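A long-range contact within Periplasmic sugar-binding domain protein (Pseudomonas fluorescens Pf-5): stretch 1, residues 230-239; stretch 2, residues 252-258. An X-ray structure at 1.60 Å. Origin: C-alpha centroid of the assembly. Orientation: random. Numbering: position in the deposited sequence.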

# COMPACT_ATOMS: atom_id res chain seq x y z
N LYS A 230 20.42 -18.58 1.16
CA LYS A 230 21.02 -17.25 1.30
C LYS A 230 20.21 -16.18 0.57
O LYS A 230 20.41 -15.96 -0.63
CB LYS A 230 22.45 -17.27 0.75
CG LYS A 230 23.36 -18.28 1.43
CD LYS A 230 23.89 -17.77 2.77
CE LYS A 230 25.18 -16.96 2.59
NZ LYS A 230 25.02 -15.79 1.68
N PRO A 231 19.30 -15.51 1.28
CA PRO A 231 18.49 -14.46 0.65
C PRO A 231 19.36 -13.44 -0.08
O PRO A 231 20.32 -12.90 0.49
CB PRO A 231 17.75 -13.85 1.84
CG PRO A 231 17.55 -15.02 2.74
CD PRO A 231 18.91 -15.70 2.68
N GLY A 232 19.02 -13.17 -1.34
CA GLY A 232 19.78 -12.20 -2.11
C GLY A 232 20.86 -12.83 -2.97
O GLY A 232 21.36 -12.18 -3.90
N THR A 233 21.22 -14.07 -2.67
CA THR A 233 22.25 -14.76 -3.44
C THR A 233 21.68 -15.96 -4.20
O THR A 233 21.67 -15.96 -5.43
CB THR A 233 23.40 -15.23 -2.53
OG1 THR A 233 24.03 -14.10 -1.92
CG2 THR A 233 24.44 -16.00 -3.34
N ASP A 234 21.22 -16.98 -3.47
CA ASP A 234 20.67 -18.17 -4.12
C ASP A 234 19.14 -18.25 -4.06
O ASP A 234 18.53 -19.14 -4.64
CB ASP A 234 21.28 -19.44 -3.51
CG ASP A 234 21.05 -19.54 -2.01
OD1 ASP A 234 19.88 -19.56 -1.58
OD2 ASP A 234 22.06 -19.61 -1.27
N LEU A 235 18.53 -17.31 -3.34
CA LEU A 235 17.08 -17.26 -3.21
C LEU A 235 16.72 -15.78 -3.18
O LEU A 235 17.16 -15.05 -2.30
CB LEU A 235 16.66 -17.95 -1.90
CG LEU A 235 15.17 -18.10 -1.60
CD1 LEU A 235 14.48 -18.85 -2.74
CD2 LEU A 235 14.98 -18.83 -0.28
N LEU A 236 15.93 -15.34 -4.15
CA LEU A 236 15.57 -13.93 -4.24
C LEU A 236 14.16 -13.61 -3.78
O LEU A 236 13.20 -14.28 -4.17
CB LEU A 236 15.78 -13.44 -5.67
CG LEU A 236 17.14 -13.79 -6.29
CD1 LEU A 236 17.30 -13.03 -7.60
CD2 LEU A 236 18.28 -13.42 -5.33
N PHE A 237 14.05 -12.57 -2.96
CA PHE A 237 12.79 -12.12 -2.36
C PHE A 237 12.35 -10.73 -2.79
O PHE A 237 13.18 -9.83 -2.98
CB PHE A 237 12.93 -12.08 -0.84
CG PHE A 237 13.16 -13.42 -0.21
CD1 PHE A 237 12.11 -14.08 0.41
CD2 PHE A 237 14.42 -14.00 -0.22
CE1 PHE A 237 12.31 -15.31 1.02
CE2 PHE A 237 14.64 -15.24 0.38
CZ PHE A 237 13.58 -15.89 1.01
N SER A 238 11.04 -10.55 -2.91
CA SER A 238 10.46 -9.25 -3.23
C SER A 238 9.46 -8.90 -2.13
O SER A 238 8.93 -9.78 -1.45
CB SER A 238 9.74 -9.27 -4.58
OG SER A 238 8.55 -10.04 -4.52
N GLY A 239 9.20 -7.60 -1.97
CA GLY A 239 8.24 -7.16 -0.97
C GLY A 239 7.67 -5.79 -1.31
O GLY A 239 8.14 -5.12 -2.23
N ASP A 252 21.26 -3.89 2.04
CA ASP A 252 22.22 -4.97 2.24
C ASP A 252 22.21 -6.00 1.12
O ASP A 252 23.08 -6.88 1.06
CB ASP A 252 21.96 -5.70 3.56
CG ASP A 252 22.24 -4.83 4.78
OD1 ASP A 252 23.04 -3.88 4.66
OD2 ASP A 252 21.67 -5.11 5.85
N GLY A 253 21.22 -5.91 0.24
CA GLY A 253 21.12 -6.84 -0.87
C GLY A 253 20.46 -8.17 -0.52
O GLY A 253 20.38 -9.06 -1.36
N LYS A 254 19.99 -8.30 0.72
CA LYS A 254 19.34 -9.53 1.16
C LYS A 254 17.93 -9.61 0.61
O LYS A 254 17.42 -10.69 0.31
CB LYS A 254 19.32 -9.60 2.69
CG LYS A 254 20.71 -9.58 3.32
CD LYS A 254 21.56 -10.74 2.82
CE LYS A 254 22.98 -10.64 3.38
NZ LYS A 254 22.96 -10.54 4.86
N LEU A 255 17.29 -8.44 0.51
CA LEU A 255 15.95 -8.34 -0.06
C LEU A 255 16.26 -7.79 -1.44
O LEU A 255 16.94 -6.77 -1.56
CB LEU A 255 15.09 -7.35 0.74
CG LEU A 255 13.69 -7.03 0.21
CD1 LEU A 255 12.89 -8.31 0.04
CD2 LEU A 255 12.99 -6.08 1.18
N SER A 256 15.77 -8.45 -2.49
CA SER A 256 16.08 -8.05 -3.86
C SER A 256 15.24 -6.97 -4.49
O SER A 256 15.74 -6.18 -5.29
CB SER A 256 16.08 -9.28 -4.77
OG SER A 256 17.13 -10.17 -4.40
N VAL A 257 13.96 -6.94 -4.15
CA VAL A 257 13.05 -5.95 -4.71
C VAL A 257 12.12 -5.43 -3.62
O VAL A 257 11.57 -6.21 -2.85
CB VAL A 257 12.16 -6.56 -5.82
CG1 VAL A 257 11.28 -5.48 -6.44
CG2 VAL A 257 13.03 -7.23 -6.88
N LEU A 258 11.95 -4.11 -3.55
CA LEU A 258 11.06 -3.52 -2.56
C LEU A 258 10.27 -2.40 -3.22
O LEU A 258 10.83 -1.35 -3.54
CB LEU A 258 11.86 -2.98 -1.36
CG LEU A 258 11.03 -2.39 -0.20
CD1 LEU A 258 10.04 -3.44 0.33
CD2 LEU A 258 11.98 -1.94 0.90
O HOH W 1 16.47 -11.46 -2.04

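Stretch 1 enters the contact through a tight turn and leaves it as a β-strand, and stretch 2 follows it from the end of a helix into a parallel partner strand. At the outset, Lys230 makes no direct contact with stretch 2; it serves the turn. Lys230 N donates to Asp234 OD1 at 3.0 Å, while Lys230 O accepts from Thr233 N at 2.9 Å and from Asp234 N at 3.1 Å. An aspartate suits this place because its short carboxylate can reach back to a backbone NH, and so the loop that carries Pro231 and Gly232 to stretch 2 is braced.

Pro231 is buried, its ring restricting the backbone to a phi of -52°. Pro231 O receives a CA-H...O contact from Lys254 CA at 3.6 Å, and Pro231 C lies 3.4 Å from Lys254 O, so here backbone packs on backbone. Gly232 comes closer still: Gly232 CA lies 3.3 Å from Gly253 O in another CA-H...O contact. A CB on Gly232 would sit 2.1 Å from Gly253 O, and the phi of 96° would also jam it against the carbonyl of Pro231. Glycine therefore answers both demands. Gly232 N is 3.4 Å from Lys254 O, at too poor an angle for a hydrogen bond, and bonds instead to Leu235 O within its own stretch at 2.8 Å. Across the gap, Gly253 ends the helix in a Schellman motif with positive phi, a conformation that also favors glycine. Lys254 CD lies 3.4 Å from Pro231 O, while the end of the side chain leads away from stretch 1.

Thr233, Asp234 and Leu235 make no contact with stretch 2. The chain returns with Leu236, whose CD2 packs 3.6 Å from Ser256 OG. The CA-to-CB bond of Ser256 points toward stretch 1, and Ser256 OG bonds to water 1 at 2.8 Å. Water 1 knits the stretches together, accepting from Phe237 N at 2.8 Å and donating to Lys254 O at 2.6 Å; it thus serves backbone groups before the strands come into direct register.

Phe237 is the pivot. Phe237 O accepts from both Ser256 N at 3.0 Å and Val257 N at 3.2 Å, a bifurcated arrangement that starts the strand pairing. Phe237 CB makes an apolar contact with Leu255 CD1 at 3.9 Å, while the end of the phenylalanine, a large apolar group suited to a buried place, leads away from stretch 2. Although the CA-to-CB bond of Leu255 points away, its end comes back to make this contact.

Ser238 pairs with Val257 in parallel register, their CB atoms 3.8 Å apart on the same face of the sheet. The serine is buried, but its OG is satisfied by a hydrogen bond elsewhere in the structure, and β-branched valine is at home in a strand. Val257 O accepts from Gly239 N at 2.9 Å and also receives Ser238 CA at 3.3 Å. Finally, Gly239 pairs with Leu258, whose CA approaches Gly239 O at 3.3 Å. The leucine side chain points to the opposite face from Val257, but its end comes nearer, with Leu258 CD1 3.6 Å from Gly239 O.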